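Local coordinates for octaprenyl Pyrophosphate Synthase (Helicobacter pylori, PDB 3TC1), which probably catalyses the stepwise addition of isopentenyl pyrophosphate units to an allylic pyrophosphate, giving the C40 chain of octaprenyl pyrophosphate, at residues B[15-20]-B[66-71]; B[23-28]-B[102-107]; B[29-34]-B[93-98]. All blocks are in the same frame, centred on the assembly; numbering follows the deposited sequence.

Contact 1: residues B[15-20]-B[66-71]; sequences SWIKEI and VEMIQT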
ATOM      1  N   SER B  15       7.057   3.703 -18.291  1.00 21.70           N
ATOM      2  CA  SER B  15       6.747   2.486 -19.024  1.00 22.30           C
ATOM      3  C   SER B  15       5.981   1.502 -18.145  1.00 21.71           C
ATOM      4  O   SER B  15       5.023   0.872 -18.594  1.00 23.09           O
ATOM      5  CB  SER B  15       8.032   1.828 -19.529  1.00 32.10           C
ATOM      6  OG  SER B  15       8.693   2.668 -20.458  1.00 39.60           O
ATOM      7  N   TRP B  16       6.408   1.368 -16.892  1.00 18.14           N
ATOM      8  CA  TRP B  16       5.755   0.456 -15.961  1.00 18.36           C
ATOM      9  C   TRP B  16       4.318   0.895 -15.671  1.00 18.54           C
ATOM     10  O   TRP B  16       3.431   0.058 -15.493  1.00 16.85           O
ATOM     11  CB  TRP B  16       6.569   0.358 -14.661  1.00 19.95           C
ATOM     12  CG  TRP B  16       7.842  -0.452 -14.803  1.00 16.50           C
ATOM     13  CD1 TRP B  16       8.358  -0.978 -15.956  1.00 19.66           C
ATOM     14  CD2 TRP B  16       8.739  -0.836 -13.753  1.00 17.20           C
ATOM     15  NE1 TRP B  16       9.520  -1.668 -15.688  1.00 19.13           N
ATOM     16  CE2 TRP B  16       9.777  -1.596 -14.345  1.00 19.20           C
ATOM     17  CE3 TRP B  16       8.767  -0.616 -12.371  1.00 16.51           C
ATOM     18  CZ2 TRP B  16      10.833  -2.136 -13.600  1.00 18.52           C
ATOM     19  CZ3 TRP B  16       9.822  -1.157 -11.626  1.00 16.10           C
ATOM     20  CH2 TRP B  16      10.837  -1.907 -12.247  1.00 16.75           C
ATOM     21  N   ILE B  17       4.083   2.205 -15.622  1.00 21.16           N
ATOM     22  CA  ILE B  17       2.731   2.708 -15.384  1.00 20.74           C
ATOM     23  C   ILE B  17       1.870   2.379 -16.602  1.00 19.74           C
ATOM     24  O   ILE B  17       0.720   1.975 -16.463  1.00 21.02           O
ATOM     25  CB  ILE B  17       2.716   4.242 -15.141  1.00 20.79           C
ATOM     26  CG1 ILE B  17       3.317   4.553 -13.773  1.00 19.84           C
ATOM     27  CG2 ILE B  17       1.282   4.782 -15.209  1.00 21.49           C
ATOM     28  CD1 ILE B  17       2.561   3.935 -12.616  1.00 19.91           C
ATOM     29  N   LYS B  18       2.430   2.547 -17.796  1.00 19.71           N
ATOM     30  CA  LYS B  18       1.688   2.239 -19.016  1.00 21.76           C
ATOM     31  C   LYS B  18       1.382   0.743 -19.114  1.00 20.64           C
ATOM     32  O   LYS B  18       0.390   0.349 -19.725  1.00 21.80           O
ATOM     33  CB  LYS B  18       2.468   2.682 -20.257  1.00 30.26           C
ATOM     34  CG  LYS B  18       2.443   4.182 -20.518  1.00 34.47           C
ATOM     35  CD  LYS B  18       3.173   4.514 -21.813  1.00 38.64           C
ATOM     36  CE  LYS B  18       3.068   5.992 -22.169  1.00 41.22           C
ATOM     37  NZ  LYS B  18       3.706   6.877 -21.156  1.00 43.56           N
ATOM     38  N   GLU B  19       2.236  -0.086 -18.522  1.00 18.65           N
ATOM     39  CA  GLU B  19       2.027  -1.530 -18.546  1.00 18.22           C
ATOM     40  C   GLU B  19       0.803  -1.936 -17.727  1.00 19.29           C
ATOM     41  O   GLU B  19       0.277  -3.037 -17.890  1.00 19.21           O
ATOM     42  CB  GLU B  19       3.270  -2.264 -18.028  1.00 19.94           C
ATOM     43  CG  GLU B  19       4.497  -2.060 -18.912  1.00 19.82           C
ATOM     44  CD  GLU B  19       5.732  -2.824 -18.441  1.00 20.71           C
ATOM     45  OE1 GLU B  19       5.766  -3.293 -17.283  1.00 18.58           O
ATOM     46  OE2 GLU B  19       6.682  -2.940 -19.241  1.00 24.36           O
ATOM     47  N   ILE B  20       0.347  -1.047 -16.850  1.00 18.38           N
ATOM     48  CA  ILE B  20      -0.825  -1.333 -16.032  1.00 19.93           C
ATOM     49  C   ILE B  20      -2.070  -1.215 -16.914  1.00 19.91           C
ATOM     50  O   ILE B  20      -3.135  -1.739 -16.587  1.00 20.90           O
ATOM     51  CB  ILE B  20      -0.912  -0.362 -14.835  1.00 21.27           C
ATOM     52  CG1 ILE B  20       0.366  -0.482 -13.999  1.00 21.92           C
ATOM     53  CG2 ILE B  20      -2.122  -0.692 -13.970  1.00 23.60           C
ATOM     54  CD1 ILE B  20       0.421   0.437 -12.803  1.00 20.28           C
ATOM     55  N   VAL B  66      12.917   1.149  -6.299  1.00 10.43           N
ATOM     56  CA  VAL B  66      13.124   1.998  -5.132  1.00 10.69           C
ATOM     57  C   VAL B  66      12.411   3.352  -5.236  1.00 10.95           C
ATOM     58  O   VAL B  66      11.818   3.819  -4.263  1.00 10.31           O
ATOM     59  CB  VAL B  66      14.632   2.220  -4.875  1.00 15.48           C
ATOM     60  CG1 VAL B  66      14.843   3.345  -3.864  1.00 14.46           C
ATOM     61  CG2 VAL B  66      15.257   0.925  -4.343  1.00 15.58           C
ATOM     62  N   GLU B  67      12.463   3.984  -6.402  1.00 13.23           N
ATOM     63  CA  GLU B  67      11.802   5.279  -6.568  1.00 15.06           C
ATOM     64  C   GLU B  67      10.274   5.141  -6.514  1.00 16.32           C
ATOM     65  O   GLU B  67       9.578   6.032  -6.024  1.00 15.64           O
ATOM     66  CB  GLU B  67      12.213   5.932  -7.895  1.00 15.76           C
ATOM     67  CG  GLU B  67      13.705   6.297  -8.014  1.00 18.83           C
ATOM     68  CD  GLU B  67      14.196   7.260  -6.927  1.00 21.46           C
ATOM     69  OE1 GLU B  67      13.364   7.845  -6.202  1.00 22.04           O
ATOM     70  OE2 GLU B  67      15.428   7.438  -6.804  1.00 23.24           O
ATOM     71  N   MET B  68       9.749   4.026  -7.017  1.00 14.84           N
ATOM     72  CA  MET B  68       8.302   3.824  -6.994  1.00 17.65           C
ATOM     73  C   MET B  68       7.813   3.586  -5.575  1.00 16.82           C
ATOM     74  O   MET B  68       6.723   4.024  -5.203  1.00 18.33           O
ATOM     75  CB  MET B  68       7.907   2.674  -7.923  1.00 18.45           C
ATOM     76  CG  MET B  68       8.013   3.084  -9.379  1.00 21.11           C
ATOM     77  SD  MET B  68       7.433   1.871 -10.547  1.00 23.38           S
ATOM     78  CE  MET B  68       5.667   1.959 -10.291  1.00 23.58           C
ATOM     79  N   ILE B  69       8.630   2.904  -4.780  1.00 15.48           N
ATOM     80  CA  ILE B  69       8.303   2.651  -3.383  1.00 16.00           C
ATOM     81  C   ILE B  69       8.292   3.998  -2.660  1.00 16.54           C
ATOM     82  O   ILE B  69       7.381   4.298  -1.885  1.00 16.68           O
ATOM     83  CB  ILE B  69       9.360   1.727  -2.726  1.00 17.43           C
ATOM     84  CG1 ILE B  69       9.164   0.291  -3.220  1.00 16.83           C
ATOM     85  CG2 ILE B  69       9.262   1.797  -1.207  1.00 15.15           C
ATOM     86  CD1 ILE B  69      10.300  -0.639  -2.848  1.00 18.24           C
ATOM     87  N   GLN B  70       9.318   4.803  -2.915  1.00 15.21           N
ATOM     88  CA  GLN B  70       9.416   6.121  -2.296  1.00 15.95           C
ATOM     89  C   GLN B  70       8.178   6.951  -2.658  1.00 14.56           C
ATOM     90  O   GLN B  70       7.582   7.593  -1.798  1.00 14.92           O
ATOM     91  CB  GLN B  70      10.689   6.841  -2.774  1.00 21.16           C
ATOM     92  CG  GLN B  70      10.843   8.273  -2.257  1.00 21.47           C
ATOM     93  CD  GLN B  70      10.935   8.346  -0.742  1.00 23.05           C
ATOM     94  OE1 GLN B  70      11.091   7.330  -0.069  1.00 20.69           O
ATOM     95  NE2 GLN B  70      10.848   9.561  -0.197  1.00 24.99           N
ATOM     96  N   THR B  71       7.801   6.939  -3.933  1.00 16.40           N
ATOM     97  CA  THR B  71       6.629   7.690  -4.385  1.00 18.80           C
ATOM     98  C   THR B  71       5.352   7.179  -3.717  1.00 18.84           C
ATOM     99  O   THR B  71       4.479   7.969  -3.360  1.00 18.46           O
ATOM    100  CB  THR B  71       6.444   7.605  -5.919  1.00 19.98           C
ATOM    101  OG1 THR B  71       7.563   8.214  -6.572  1.00 20.87           O
ATOM    102  CG2 THR B  71       5.161   8.333  -6.346  1.00 21.43           C
TER
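The indole of Trp16 meets Met68 at its edge, not over a face. This is a Met-aromatic contact between two helices of the all-alpha fold shared by polyprenyl synthases. The sulfur lies near the ring plane, 4.7 Å from Met68 SD to the centroid of the six-membered ring of Trp16 and 76° off the ring normal. Its closest ring atom is on the six-membered side, with Met68 SD 3.4 Å from Trp16 CE3. The next carbon round the rim is a little farther, with Trp16 CZ3 4.0 Å from Met68 SD. Lys111 of helix 92-116 adds a cation-pi contact to the same indole.

The methionine chain comes in at a slant to the indole. It runs straight as far as its sulfur and bends only at the last torsion (chi3 72°), which turns the methyl aside from the indole. The backbones stay well apart, with Trp16 CA 9.9 Å from Met68 CA, and the side chains bridge this separation. No hydrogen bond joins the segments, and the touching residues are buried.

Helix 92-116 also packs here, Phe108 against Met68 and Glu115 against Trp16. Ile20 O accepts a hydrogen bond from Arg136 of the second subunit. The methyl of Met68 turns to Ile17, where Met68 CE and Ile17 CD1 make a looser approach of 4.4 Å.

Contact 2: residues B[23-28]-B[102-107]; sequences GFIDEL and VMLGDV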
ATOM      1  N   GLY B  23      -6.340   3.954 -18.385  1.00 24.58           N
ATOM      2  CA  GLY B  23      -6.398   5.372 -18.689  1.00 24.08           C
ATOM      3  C   GLY B  23      -6.592   6.199 -17.432  1.00 25.31           C
ATOM      4  O   GLY B  23      -6.097   7.321 -17.333  1.00 26.13           O
ATOM      5  N   PHE B  24      -7.311   5.641 -16.464  1.00 20.21           N
ATOM      6  CA  PHE B  24      -7.561   6.341 -15.212  1.00 21.05           C
ATOM      7  C   PHE B  24      -6.263   6.516 -14.434  1.00 20.90           C
ATOM      8  O   PHE B  24      -5.993   7.586 -13.891  1.00 19.63           O
ATOM      9  CB  PHE B  24      -8.571   5.569 -14.361  1.00 26.11           C
ATOM     10  CG  PHE B  24      -9.888   5.329 -15.046  1.00 30.03           C
ATOM     11  CD1 PHE B  24     -10.515   6.347 -15.758  1.00 31.42           C
ATOM     12  CD2 PHE B  24     -10.517   4.090 -14.957  1.00 31.09           C
ATOM     13  CE1 PHE B  24     -11.750   6.135 -16.372  1.00 32.85           C
ATOM     14  CE2 PHE B  24     -11.752   3.867 -15.564  1.00 32.75           C
ATOM     15  CZ  PHE B  24     -12.369   4.891 -16.272  1.00 32.55           C
ATOM     16  N   ILE B  25      -5.465   5.456 -14.368  1.00 19.06           N
ATOM     17  CA  ILE B  25      -4.197   5.532 -13.665  1.00 18.57           C
ATOM     18  C   ILE B  25      -3.258   6.478 -14.408  1.00 19.22           C
ATOM     19  O   ILE B  25      -2.498   7.217 -13.781  1.00 19.17           O
ATOM     20  CB  ILE B  25      -3.576   4.122 -13.499  1.00 19.71           C
ATOM     21  CG1 ILE B  25      -4.366   3.356 -12.432  1.00 19.65           C
ATOM     22  CG2 ILE B  25      -2.103   4.226 -13.113  1.00 19.67           C
ATOM     23  CD1 ILE B  25      -3.964   1.899 -12.264  1.00 21.47           C
ATOM     24  N   ASP B  26      -3.314   6.475 -15.739  1.00 24.01           N
ATOM     25  CA  ASP B  26      -2.462   7.377 -16.513  1.00 25.35           C
ATOM     26  C   ASP B  26      -2.762   8.813 -16.103  1.00 27.10           C
ATOM     27  O   ASP B  26      -1.858   9.649 -16.008  1.00 26.78           O
ATOM     28  CB  ASP B  26      -2.719   7.246 -18.017  1.00 27.70           C
ATOM     29  CG  ASP B  26      -2.267   5.915 -18.585  1.00 29.22           C
ATOM     30  OD1 ASP B  26      -1.377   5.266 -17.992  1.00 28.13           O
ATOM     31  OD2 ASP B  26      -2.797   5.531 -19.647  1.00 29.69           O
ATOM     32  N   GLU B  27      -4.041   9.095 -15.864  1.00 26.02           N
ATOM     33  CA  GLU B  27      -4.468  10.431 -15.468  1.00 27.53           C
ATOM     34  C   GLU B  27      -3.894  10.803 -14.104  1.00 26.31           C
ATOM     35  O   GLU B  27      -3.359  11.896 -13.922  1.00 26.94           O
ATOM     36  CB  GLU B  27      -5.995  10.500 -15.423  1.00 47.79           C
ATOM     37  CG  GLU B  27      -6.549  11.905 -15.270  1.00 53.23           C
ATOM     38  CD  GLU B  27      -8.053  11.915 -15.086  1.00 55.78           C
ATOM     39  OE1 GLU B  27      -8.752  11.231 -15.865  1.00 57.86           O
ATOM     40  OE2 GLU B  27      -8.535  12.610 -14.166  1.00 59.25           O
ATOM     41  N   LEU B  28      -4.010   9.892 -13.142  1.00 22.64           N
ATOM     42  CA  LEU B  28      -3.489  10.138 -11.801  1.00 22.36           C
ATOM     43  C   LEU B  28      -1.979  10.358 -11.850  1.00 22.81           C
ATOM     44  O   LEU B  28      -1.455  11.306 -11.259  1.00 21.64           O
ATOM     45  CB  LEU B  28      -3.799   8.951 -10.886  1.00 22.66           C
ATOM     46  CG  LEU B  28      -5.274   8.569 -10.713  1.00 21.48           C
ATOM     47  CD1 LEU B  28      -5.384   7.336  -9.819  1.00 21.08           C
ATOM     48  CD2 LEU B  28      -6.038   9.733 -10.108  1.00 23.99           C
ATOM     49  N   VAL B 102      -4.639   6.903  -2.076  1.00 23.10           N
ATOM     50  CA  VAL B 102      -4.312   5.673  -1.362  1.00 24.30           C
ATOM     51  C   VAL B 102      -4.166   4.510  -2.341  1.00 24.10           C
ATOM     52  O   VAL B 102      -3.177   3.780  -2.295  1.00 23.05           O
ATOM     53  CB  VAL B 102      -5.393   5.307  -0.312  1.00 25.01           C
ATOM     54  CG1 VAL B 102      -5.057   3.974   0.344  1.00 24.47           C
ATOM     55  CG2 VAL B 102      -5.473   6.390   0.747  1.00 24.07           C
ATOM     56  N   MET B 103      -5.148   4.339  -3.221  1.00 27.14           N
ATOM     57  CA  MET B 103      -5.093   3.259  -4.202  1.00 27.42           C
ATOM     58  C   MET B 103      -3.904   3.427  -5.139  1.00 25.37           C
ATOM     59  O   MET B 103      -3.244   2.446  -5.483  1.00 28.48           O
ATOM     60  CB  MET B 103      -6.380   3.193  -5.032  1.00 26.03           C
ATOM     61  CG  MET B 103      -7.587   2.629  -4.299  1.00 28.17           C
ATOM     62  SD  MET B 103      -7.294   0.999  -3.566  1.00 29.20           S
ATOM     63  CE  MET B 103      -7.808   1.303  -1.910  1.00 29.86           C
ATOM     64  N   LEU B 104      -3.637   4.661  -5.561  1.00 22.07           N
ATOM     65  CA  LEU B 104      -2.514   4.924  -6.453  1.00 23.18           C
ATOM     66  C   LEU B 104      -1.211   4.511  -5.774  1.00 22.19           C
ATOM     67  O   LEU B 104      -0.292   4.029  -6.422  1.00 22.03           O
ATOM     68  CB  LEU B 104      -2.448   6.404  -6.836  1.00 22.82           C
ATOM     69  CG  LEU B 104      -1.278   6.747  -7.771  1.00 24.81           C
ATOM     70  CD1 LEU B 104      -1.458   6.040  -9.106  1.00 25.22           C
ATOM     71  CD2 LEU B 104      -1.182   8.248  -7.971  1.00 24.55           C
ATOM     72  N   GLY B 105      -1.142   4.706  -4.462  1.00 23.29           N
ATOM     73  CA  GLY B 105       0.041   4.312  -3.720  1.00 23.82           C
ATOM     74  C   GLY B 105       0.140   2.796  -3.687  1.00 24.59           C
ATOM     75  O   GLY B 105       1.230   2.227  -3.764  1.00 23.44           O
ATOM     76  N   ASP B 106      -1.008   2.134  -3.575  1.00 22.14           N
ATOM     77  CA  ASP B 106      -1.039   0.672  -3.544  1.00 21.51           C
ATOM     78  C   ASP B 106      -0.592   0.127  -4.892  1.00 19.26           C
ATOM     79  O   ASP B 106       0.063  -0.913  -4.971  1.00 16.80           O
ATOM     80  CB  ASP B 106      -2.448   0.164  -3.221  1.00 25.90           C
ATOM     81  CG  ASP B 106      -2.824   0.389  -1.773  1.00 28.54           C
ATOM     82  OD1 ASP B 106      -1.912   0.667  -0.962  1.00 26.35           O
ATOM     83  OD2 ASP B 106      -4.023   0.270  -1.443  1.00 28.75           O
ATOM     84  N   VAL B 107      -0.975   0.839  -5.944  1.00 14.58           N
ATOM     85  CA  VAL B 107      -0.607   0.490  -7.312  1.00 17.44           C
ATOM     86  C   VAL B 107       0.913   0.603  -7.463  1.00 15.92           C
ATOM     87  O   VAL B 107       1.558  -0.278  -8.032  1.00 15.18           O
ATOM     88  CB  VAL B 107      -1.278   1.446  -8.319  1.00 20.93           C
ATOM     89  CG1 VAL B 107      -0.565   1.375  -9.666  1.00 25.40           C
ATOM     90  CG2 VAL B 107      -2.756   1.079  -8.480  1.00 22.32           C
TER
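Ile25 and Val107 point their ends at each other, while Leu28 and Leu104 lie alongside each other, running opposite ways. The first pair touches tip to tip, with Ile25 CD1 4.1 Å from Val107 CG2. An extended Ile25 chain (chi2 174°) carries its terminal methyl to that point. In the second pair the fork of Leu104 straddles the base of Leu28. Leu104 CD2 is 4.0 Å from Leu28 CB, and Leu104 CD1 is 4.1 Å from the same CB. Leu104 CD1 also reaches the branch of Leu28, 4.2 Å from Leu28 CD1. The same methyl, Leu104 CD1, also lies 4.4 Å from Ile25 CG2, so Leu104 serves both residues of the short helix.

The segments belong to helices 23-29 and 92-116 of the all-alpha prenyl synthase fold. They cross at a steep -102°, with axes 11.2 Å apart. At this angle few residues can meet, and one turn of each helix supplies the contact. It is wholly apolar and buried, without a hydrogen bond across it.

Ile20 covers both Ile25 and Val107, and Leu75 of helix 53-80 packs on Leu104. Across the subunit interface, Phe24 stacks on Phe143 and Asp106 OD2 is hydrogen-bonded to His76 ND1, both of the second subunit.

Contact 3: residues B[29-34]-B[93-98]; sequences FSKIGP and NALFGN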
ATOM      1  N   PHE B  29      -1.285   9.472 -12.561  1.00 27.52           N
ATOM      2  CA  PHE B  29       0.167   9.551 -12.692  1.00 27.27           C
ATOM      3  C   PHE B  29       0.661  10.875 -13.285  1.00 27.90           C
ATOM      4  O   PHE B  29       1.718  11.374 -12.892  1.00 27.95           O
ATOM      5  CB  PHE B  29       0.686   8.393 -13.554  1.00 23.44           C
ATOM      6  CG  PHE B  29       2.183   8.387 -13.726  1.00 23.54           C
ATOM      7  CD1 PHE B  29       3.023   8.235 -12.624  1.00 23.11           C
ATOM      8  CD2 PHE B  29       2.753   8.551 -14.985  1.00 23.13           C
ATOM      9  CE1 PHE B  29       4.412   8.249 -12.775  1.00 21.73           C
ATOM     10  CE2 PHE B  29       4.144   8.566 -15.148  1.00 21.93           C
ATOM     11  CZ  PHE B  29       4.973   8.416 -14.041  1.00 21.55           C
ATOM     12  N   SER B  30      -0.095  11.436 -14.225  1.00 28.07           N
ATOM     13  CA  SER B  30       0.298  12.691 -14.865  1.00 29.09           C
ATOM     14  C   SER B  30       0.351  13.877 -13.907  1.00 30.43           C
ATOM     15  O   SER B  30       0.950  14.902 -14.224  1.00 30.66           O
ATOM     16  CB  SER B  30      -0.649  13.030 -16.022  1.00 26.48           C
ATOM     17  OG  SER B  30      -1.924  13.431 -15.546  1.00 26.67           O
ATOM     18  N   LYS B  31      -0.267  13.742 -12.737  1.00 23.44           N
ATOM     19  CA  LYS B  31      -0.274  14.836 -11.773  1.00 24.65           C
ATOM     20  C   LYS B  31       0.822  14.769 -10.728  1.00 25.43           C
ATOM     21  O   LYS B  31       0.912  15.639  -9.859  1.00 21.75           O
ATOM     22  CB  LYS B  31      -1.638  14.932 -11.088  1.00 38.40           C
ATOM     23  CG  LYS B  31      -2.713  15.509 -11.992  1.00 41.99           C
ATOM     24  CD  LYS B  31      -2.295  16.879 -12.511  1.00 45.93           C
ATOM     25  CE  LYS B  31      -3.323  17.447 -13.473  1.00 49.23           C
ATOM     26  NZ  LYS B  31      -3.510  16.569 -14.660  1.00 50.90           N
ATOM     27  N   ILE B  32       1.649  13.731 -10.803  1.00 34.77           N
ATOM     28  CA  ILE B  32       2.761  13.589  -9.872  1.00 36.26           C
ATOM     29  C   ILE B  32       3.941  14.290 -10.525  1.00 37.04           C
ATOM     30  O   ILE B  32       4.225  14.076 -11.705  1.00 38.85           O
ATOM     31  CB  ILE B  32       3.119  12.113  -9.633  1.00 30.35           C
ATOM     32  CG1 ILE B  32       1.892  11.368  -9.106  1.00 29.94           C
ATOM     33  CG2 ILE B  32       4.269  12.012  -8.631  1.00 31.92           C
ATOM     34  CD1 ILE B  32       2.115   9.887  -8.896  1.00 28.17           C
ATOM     35  N   GLY B  33       4.623  15.132  -9.763  1.00 34.15           N
ATOM     36  CA  GLY B  33       5.746  15.865 -10.312  1.00 35.13           C
ATOM     37  C   GLY B  33       7.082  15.156 -10.246  1.00 35.84           C
ATOM     38  O   GLY B  33       7.181  14.045  -9.718  1.00 35.53           O
ATOM     39  N   PRO B  34       8.140  15.795 -10.772  1.00 38.64           N
ATOM     40  CA  PRO B  34       9.504  15.264 -10.799  1.00 38.81           C
ATOM     41  C   PRO B  34      10.010  14.959  -9.404  1.00 37.41           C
ATOM     42  O   PRO B  34       9.506  15.482  -8.421  1.00 39.14           O
ATOM     43  CB  PRO B  34      10.296  16.392 -11.452  1.00 41.04           C
ATOM     44  CG  PRO B  34       9.567  17.619 -10.961  1.00 40.68           C
ATOM     45  CD  PRO B  34       8.131  17.206 -11.197  1.00 40.75           C
ATOM     46  N   ASN B  93      -4.090  13.578  -3.407  1.00 31.70           N
ATOM     47  CA  ASN B  93      -5.330  13.491  -2.641  1.00 33.12           C
ATOM     48  C   ASN B  93      -6.148  14.779  -2.756  1.00 32.66           C
ATOM     49  O   ASN B  93      -7.372  14.759  -2.624  1.00 32.69           O
ATOM     50  CB  ASN B  93      -5.052  13.159  -1.163  1.00 30.42           C
ATOM     51  CG  ASN B  93      -3.968  14.029  -0.549  1.00 30.68           C
ATOM     52  OD1 ASN B  93      -2.797  13.936  -0.917  1.00 31.05           O
ATOM     53  ND2 ASN B  93      -4.353  14.873   0.404  1.00 30.89           N
ATOM     54  N   ALA B  94      -5.475  15.894  -3.017  1.00 34.41           N
ATOM     55  CA  ALA B  94      -6.164  17.173  -3.156  1.00 36.38           C
ATOM     56  C   ALA B  94      -6.866  17.264  -4.508  1.00 37.54           C
ATOM     57  O   ALA B  94      -7.911  17.906  -4.633  1.00 39.14           O
ATOM     58  CB  ALA B  94      -5.175  18.321  -3.008  1.00 26.79           C
ATOM     59  N   LEU B  95      -6.289  16.610  -5.514  1.00 36.94           N
ATOM     60  CA  LEU B  95      -6.840  16.623  -6.868  1.00 37.15           C
ATOM     61  C   LEU B  95      -7.790  15.465  -7.178  1.00 37.20           C
ATOM     62  O   LEU B  95      -8.708  15.612  -7.994  1.00 36.57           O
ATOM     63  CB  LEU B  95      -5.698  16.608  -7.894  1.00 41.12           C
ATOM     64  CG  LEU B  95      -4.725  17.792  -7.912  1.00 40.46           C
ATOM     65  CD1 LEU B  95      -3.543  17.465  -8.815  1.00 40.16           C
ATOM     66  CD2 LEU B  95      -5.446  19.046  -8.391  1.00 39.82           C
ATOM     67  N   PHE B  96      -7.583  14.320  -6.528  1.00 27.95           N
ATOM     68  CA  PHE B  96      -8.413  13.147  -6.799  1.00 27.99           C
ATOM     69  C   PHE B  96      -9.043  12.458  -5.586  1.00 27.12           C
ATOM     70  O   PHE B  96      -9.643  11.390  -5.724  1.00 25.87           O
ATOM     71  CB  PHE B  96      -7.584  12.131  -7.589  1.00 33.93           C
ATOM     72  CG  PHE B  96      -6.936  12.710  -8.814  1.00 35.95           C
ATOM     73  CD1 PHE B  96      -7.671  12.906  -9.983  1.00 36.13           C
ATOM     74  CD2 PHE B  96      -5.596  13.087  -8.795  1.00 35.73           C
ATOM     75  CE1 PHE B  96      -7.080  13.469 -11.115  1.00 37.10           C
ATOM     76  CE2 PHE B  96      -4.994  13.652  -9.922  1.00 36.24           C
ATOM     77  CZ  PHE B  96      -5.737  13.843 -11.083  1.00 36.38           C
ATOM     78  N   GLY B  97      -8.914  13.060  -4.409  1.00 37.08           N
ATOM     79  CA  GLY B  97      -9.493  12.467  -3.215  1.00 37.48           C
ATOM     80  C   GLY B  97      -8.576  11.473  -2.522  1.00 37.83           C
ATOM     81  O   GLY B  97      -7.734  10.843  -3.163  1.00 37.79           O
ATOM     82  N   ASN B  98      -8.744  11.328  -1.211  1.00 33.63           N
ATOM     83  CA  ASN B  98      -7.921  10.412  -0.428  1.00 33.60           C
ATOM     84  C   ASN B  98      -7.917   8.995  -0.976  1.00 32.90           C
ATOM     85  O   ASN B  98      -6.865   8.366  -1.081  1.00 32.66           O
ATOM     86  CB  ASN B  98      -8.392  10.367   1.026  1.00 28.27           C
ATOM     87  CG  ASN B  98      -8.109  11.651   1.767  1.00 30.34           C
ATOM     88  OD1 ASN B  98      -7.073  12.287   1.556  1.00 25.61           O
ATOM     89  ND2 ASN B  98      -9.020  12.035   2.657  1.00 32.58           N
TER
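Lys31 sits at the third position of a type I beta turn from Phe29 to Ile32, which faces Leu95 and Phe96 in the early turns of helix 92-116. The turn is closed by a backbone hydrogen bond, Ile32 N to Phe29 O at 3.2 Å.

The contact is made by the aliphatic part of the lysine, not by its charge. The lysine chain runs roughly perpendicular to both partners. Its CG comes to the edge of the Phe96 ring, near the ring plane, and is 3.6 Å from Phe96 CZ. The neighbouring ring atom shares the contact, with Phe96 CE2 3.8 Å from Lys31 CB. That CB lies in the plane of the ring, so the methylene chain passes along the rim. Glu27 and Leu28 of helix 23-29 pack on the same phenyl group.

Leu95 meets the lysine with a single methyl. Leu95 CD1 is 3.8 Å from Lys31 CG and 3.9 Å from Lys31 CD. The lysine bends at its second torsion (chi2 -56°), and this keeps CD beside that methyl. Lys31 also touches Ile92, one helical turn before Phe96.

Lys31 and Leu95 are exposed, and no hydrogen bond spans the segments. The whole is plain surface packing in the all-alpha prenyl synthase fold: a type I turn leaving helix 23-29 rests its lysine methylenes on the N-terminal part of helix 92-116.

How the contacts relate
Contacts 1 and 2 are buried, while contact 3 lies at the surface. Contacts 2 and 3 share helix 92-116, and contact 3 uses the turn that follows the short helix of contact 2. Contact 1 ties helix 3-18 to helix 53-80 instead. The three form one continuous patch. Ile20 CD1 lies 3.4 Å from Val107 CG1 between contacts 1 and 2, and Leu28 CD2 lies 3.4 Å from Phe96 CG between contacts 2 and 3. Their chemistry differs: sulfur against an aromatic edge in contact 1, branched aliphatic groups in contact 2, and lysine methylenes on a leucine and a phenyl rim in contact 3.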